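Local coordinates for ferredoxin-NADP reductase (Neisseria gonorrhoeae MIA_2011_03-10, PDB 5TR9), which probably uses its bound FAD to pass electrons between NADP(H) and ferredoxin or flavodoxin, at residues A[248-253]-A[258-263]; A[26-29]-A[33-36]. One frame throughout, in Å; residues are numbered along the deposited sequence. Where two conformers were deposited one is given.

Contact 1: A[248-253]-A[258-263]; sequences MGYAMH and PGQIMM
Y250 and A251 meet Q260 and I261 where the chain leaves helix 235-247, through a Schellman motif at G249, and turns into 261-265, the edge strand of the parallel sheet in the NAD-binding-type domain. The tight side is apolar. Y250 CB rests on I261 CD1 at 3.8 Å, while CD1 at the edge of the tyrosine ring meets Q260 CB; F229 meets the ring edge-to-face, and L245 of the helix touches both Y250 and I261. G259, at positive phi, turns the side where a CB would stand against M252 O and H253 N, which suits a residue without a side chain. Backbone bonds A251 O to Q260 N and H253 N to I261 O (2.9 Å) join the segments on either side of M252, whose backbone is bridged to I261. Buried M262 adds a CH-pi contact, its CE over one face of the H253 imidazole, toward the rim. The more exposed side is polar. The Q260 chain bends at chi2 (83°) to present OE1; A251 N donates to it at 2.8 Å from nearly along the C=O axis, though the bond is bent at the hydrogen (134°). A water bridges the same OE1 to G249 O. In its ring plane, H253 ND1 donates to P258 O at 2.7 Å.

Contact 2: A[26-29]-A[33-36]; sequences KHHT and ITFA
K26 and T34 form an antiparallel hydrogen-bonded pair in the beta hairpin of strands 17-27 and 32-38: K26 N donates to T34 O at 2.8 Å, nearly straight, and T34 N returns a more bent bond to K26 O at 3.0 Å. That same K26 O also receives a CA-H...O contact from I33 CA, 3.1 Å away. In the neighbouring non-hydrogen-bonded pair, I33 CG2 sits over the centre of the H27 imidazole, 3.6 Å from its centroid, a CH-pi contact in which a branched aliphatic residue offers a methyl to a flat ring. On the other face, where K26 and T34 project, H28 reaches across to the threonine: NE2 and T34 OG1 are hydrogen-bonded at 2.7 Å and almost linear (175°), and either may be the donor. The corner that the chain turns at H28 and the first torsion of T34, which sets OG1 between the backbone N and the carbonyl carbon (54°), bring the two groups together. Farther out, T29 OG1 accepts a bond from K31 N within the turn. I164 touches H28 from a loop, and strand 32-38 lies between strands 17-27 and 76-82 of the antiparallel FAD-domain sheet, bonding to A81 through the I33 backbone.

Contacts 1 and 2 lie on opposite sides of the chain's centre, with nearest atoms about 21 Å apart, and share no element: 26-29 with 33-36 belongs to the antiparallel sheet of the FAD-binding domain, 248-253 with 258-263 to the edge of the parallel sheet. Both are partly buried. In contact 2 the strand 33-36 supplies the buried residues and 26-29 the more exposed ones; contact 1 mixes buried and exposed residues along both segments. Their chemistry follows: regular paired backbone bonds in the hairpin, but a loop crossing joined by one bridge, with side chains of a glutamine and a histidine bonding to backbone. The side chain of I33 is about 8 Å from the FAD, that of M263 about 12 Å.

Contact 1: A[248-253]-A[258-263]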
loop_
_atom_site.group_PDB
_atom_site.type_symbol
_atom_site.label_atom_id
_atom_site.label_comp_id
_atom_site.label_asym_id
_atom_site.label_seq_id
_atom_site.Cartn_x
_atom_site.Cartn_y
_atom_site.Cartn_z
ATOM N N MET A 248 -6.308 -9.164 -20.608
ATOM C CA MET A 248 -7.286 -8.124 -20.905
ATOM C C MET A 248 -6.724 -7.003 -21.774
ATOM O O MET A 248 -7.444 -6.040 -22.052
ATOM C CB MET A 248 -7.847 -7.541 -19.598
ATOM C CG MET A 248 -8.716 -8.536 -18.842
ATOM S SD MET A 248 -9.105 -8.111 -17.131
ATOM C CE MET A 248 -10.132 -6.653 -17.332
ATOM N N GLY A 249 -5.468 -7.097 -22.203
ATOM C CA GLY A 249 -4.911 -6.143 -23.143
ATOM C C GLY A 249 -4.017 -5.076 -22.555
ATOM O O GLY A 249 -3.639 -4.144 -23.281
ATOM N N TYR A 250 -3.672 -5.177 -21.275
ATOM C CA TYR A 250 -2.809 -4.217 -20.604
ATOM C C TYR A 250 -1.355 -4.678 -20.674
ATOM O O TYR A 250 -1.061 -5.833 -20.991
ATOM C CB TYR A 250 -3.261 -4.025 -19.151
ATOM C CG TYR A 250 -4.686 -3.487 -19.050
ATOM C CD1 TYR A 250 -4.933 -2.119 -19.032
ATOM C CD2 TYR A 250 -5.775 -4.349 -18.997
ATOM C CE1 TYR A 250 -6.234 -1.617 -18.961
ATOM C CE2 TYR A 250 -7.068 -3.868 -18.924
ATOM C CZ TYR A 250 -7.295 -2.500 -18.905
ATOM O OH TYR A 250 -8.583 -2.019 -18.844
ATOM N N ALA A 251 -0.437 -3.749 -20.392
ATOM C CA ALA A 251 0.991 -4.017 -20.509
ATOM C C ALA A 251 1.734 -3.337 -19.369
ATOM O O ALA A 251 1.239 -2.397 -18.747
ATOM C CB ALA A 251 1.553 -3.537 -21.855
ATOM N N MET A 252 2.936 -3.840 -19.094
ATOM C CA MET A 252 3.742 -3.264 -18.031
ATOM C C MET A 252 4.282 -1.889 -18.434
ATOM O O MET A 252 4.675 -1.652 -19.582
ATOM C CB MET A 252 4.895 -4.213 -17.679
ATOM C CG MET A 252 5.682 -3.834 -16.434
ATOM S SD MET A 252 7.237 -4.762 -16.288
ATOM C CE MET A 252 6.621 -6.429 -16.081
ATOM N N HIS A 253 4.294 -0.977 -17.466
ATOM C CA HIS A 253 5.053 0.252 -17.633
ATOM C C HIS A 253 6.539 -0.081 -17.558
ATOM O O HIS A 253 6.967 -0.793 -16.646
ATOM C CB HIS A 253 4.687 1.247 -16.539
ATOM C CG HIS A 253 5.508 2.496 -16.567
ATOM N ND1 HIS A 253 5.217 3.554 -17.399
ATOM C CD2 HIS A 253 6.626 2.847 -15.888
ATOM C CE1 HIS A 253 6.108 4.512 -17.219
ATOM N NE2 HIS A 253 6.979 4.106 -16.313
ATOM N N PRO A 258 5.065 3.296 -22.182
ATOM C CA PRO A 258 4.101 3.879 -21.226
ATOM C C PRO A 258 3.348 2.815 -20.448
ATOM O O PRO A 258 3.363 2.816 -19.208
ATOM C CB PRO A 258 3.183 4.717 -22.127
ATOM C CG PRO A 258 4.074 5.114 -23.278
ATOM C CD PRO A 258 4.926 3.872 -23.530
ATOM N N GLY A 259 2.724 1.885 -21.142
ATOM C CA GLY A 259 2.096 0.777 -20.457
ATOM C C GLY A 259 0.950 1.234 -19.574
ATOM O O GLY A 259 0.522 2.389 -19.578
ATOM N N GLN A 260 0.436 0.273 -18.814
ATOM C CA GLN A 260 -0.683 0.567 -17.938
ATOM C C GLN A 260 -0.551 -0.083 -16.567
ATOM O O GLN A 260 -1.504 -0.014 -15.789
ATOM C CB GLN A 260 -2.016 0.117 -18.584
ATOM C CG GLN A 260 -2.336 0.754 -19.956
ATOM C CD GLN A 260 -1.650 0.045 -21.124
ATOM O OE1 GLN A 260 -1.354 -1.147 -21.057
ATOM N NE2 GLN A 260 -1.382 0.786 -22.193
ATOM N N ILE A 261 0.574 -0.727 -16.240
ATOM C CA ILE A 261 0.682 -1.479 -14.991
ATOM C C ILE A 261 2.001 -1.172 -14.293
ATOM O O ILE A 261 3.072 -1.274 -14.902
ATOM C CB ILE A 261 0.583 -2.996 -15.236
ATOM C CG1 ILE A 261 -0.673 -3.360 -16.029
ATOM C CG2 ILE A 261 0.607 -3.745 -13.916
ATOM C CD1 ILE A 261 -0.645 -4.804 -16.506
ATOM N N MET A 262 1.924 -0.846 -13.002
ATOM C CA MET A 262 3.064 -0.863 -12.092
ATOM C C MET A 262 2.758 -1.849 -10.977
ATOM O O MET A 262 1.617 -1.926 -10.517
ATOM C CB MET A 262 3.327 0.506 -11.470
ATOM C CG MET A 262 3.673 1.580 -12.459
ATOM S SD MET A 262 3.715 3.176 -11.628
ATOM C CE MET A 262 3.987 4.229 -13.050
ATOM N N MET A 263 3.773 -2.583 -10.520
ATOM C CA MET A 263 3.516 -3.592 -9.499
ATOM C C MET A 263 4.720 -3.756 -8.578
ATOM O O MET A 263 5.870 -3.519 -8.969
ATOM C CB MET A 263 3.149 -4.929 -10.144
ATOM C CG MET A 263 4.210 -5.498 -11.025
ATOM S SD MET A 263 3.536 -6.921 -11.918
ATOM C CE MET A 263 4.978 -7.459 -12.821
HETATM O O HOH W 1 -1.689 -2.360 -23.750
#

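Contact 2: A[26-29]-A[33-36]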
loop_
_atom_site.group_PDB
_atom_site.type_symbol
_atom_site.label_atom_id
_atom_site.label_comp_id
_atom_site.label_asym_id
_atom_site.label_seq_id
_atom_site.Cartn_x
_atom_site.Cartn_y
_atom_site.Cartn_z
ATOM N N LYS A 26 -0.135 1.561 17.754
ATOM C CA LYS A 26 -1.588 1.477 17.831
ATOM C C LYS A 26 -2.017 0.107 17.333
ATOM O O LYS A 26 -1.714 -0.258 16.195
ATOM C CB LYS A 26 -2.225 2.590 16.989
ATOM C CG LYS A 26 -3.746 2.612 16.963
ATOM C CD LYS A 26 -4.220 3.855 16.186
ATOM C CE LYS A 26 -5.727 3.947 16.093
ATOM N NZ LYS A 26 -6.336 4.077 17.438
ATOM N N HIS A 27 -2.695 -0.661 18.185
ATOM C CA HIS A 27 -3.306 -1.916 17.754
ATOM C C HIS A 27 -4.690 -1.642 17.179
ATOM O O HIS A 27 -5.567 -1.108 17.874
ATOM C CB HIS A 27 -3.401 -2.913 18.902
ATOM C CG HIS A 27 -2.157 -3.710 19.104
ATOM N ND1 HIS A 27 -1.068 -3.227 19.800
ATOM C CD2 HIS A 27 -1.820 -4.955 18.691
ATOM C CE1 HIS A 27 -0.117 -4.145 19.815
ATOM N NE2 HIS A 27 -0.550 -5.203 19.154
ATOM N N HIS A 28 -4.875 -1.993 15.909
ATOM C CA HIS A 28 -6.196 -1.958 15.294
ATOM C C HIS A 28 -6.937 -3.267 15.511
ATOM O O HIS A 28 -8.164 -3.271 15.682
ATOM C CB HIS A 28 -6.061 -1.647 13.806
ATOM C CG HIS A 28 -5.364 -0.352 13.539
ATOM N ND1 HIS A 28 -6.038 0.800 13.187
ATOM C CD2 HIS A 28 -4.053 -0.016 13.605
ATOM C CE1 HIS A 28 -5.168 1.783 13.025
ATOM N NE2 HIS A 28 -3.958 1.317 13.282
ATOM N N THR A 29 -6.198 -4.372 15.499
ATOM C CA THR A 29 -6.616 -5.698 15.932
ATOM C C THR A 29 -5.443 -6.252 16.728
ATOM O O THR A 29 -4.391 -5.597 16.796
ATOM C CB THR A 29 -6.930 -6.617 14.749
ATOM O OG1 THR A 29 -5.691 -6.981 14.133
ATOM C CG2 THR A 29 -7.837 -5.943 13.720
ATOM N N ILE A 33 -0.988 -3.532 13.411
ATOM C CA ILE A 33 -0.576 -2.307 14.092
ATOM C C ILE A 33 -0.235 -1.235 13.074
ATOM O O ILE A 33 0.229 -1.516 11.963
ATOM C CB ILE A 33 0.631 -2.534 15.039
ATOM C CG1 ILE A 33 1.856 -3.000 14.244
ATOM C CG2 ILE A 33 0.276 -3.543 16.118
ATOM C CD1 ILE A 33 3.160 -2.998 15.061
ATOM N N THR A 34 -0.454 0.017 13.471
ATOM C CA THR A 34 0.279 1.125 12.878
ATOM C C THR A 34 1.186 1.700 13.954
ATOM O O THR A 34 0.921 1.554 15.155
ATOM C CB THR A 34 -0.640 2.213 12.292
ATOM O OG1 THR A 34 -1.586 2.671 13.270
ATOM C CG2 THR A 34 -1.393 1.666 11.078
ATOM N N PHE A 35 2.291 2.296 13.524
ATOM C CA PHE A 35 3.194 2.921 14.477
ATOM C C PHE A 35 3.920 4.063 13.792
ATOM O O PHE A 35 4.044 4.092 12.565
ATOM C CB PHE A 35 4.195 1.915 15.090
ATOM C CG PHE A 35 5.127 1.257 14.091
ATOM C CD1 PHE A 35 4.740 0.108 13.403
ATOM C CD2 PHE A 35 6.421 1.745 13.897
ATOM C CE1 PHE A 35 5.605 -0.523 12.508
ATOM C CE2 PHE A 35 7.299 1.117 13.002
ATOM C CZ PHE A 35 6.890 -0.021 12.303
ATOM N N ALA A 36 4.356 5.028 14.596
ATOM C CA ALA A 36 5.075 6.187 14.097
ATOM C C ALA A 36 6.460 6.224 14.718
ATOM O O ALA A 36 6.649 5.829 15.879
ATOM C CB ALA A 36 4.338 7.484 14.427
#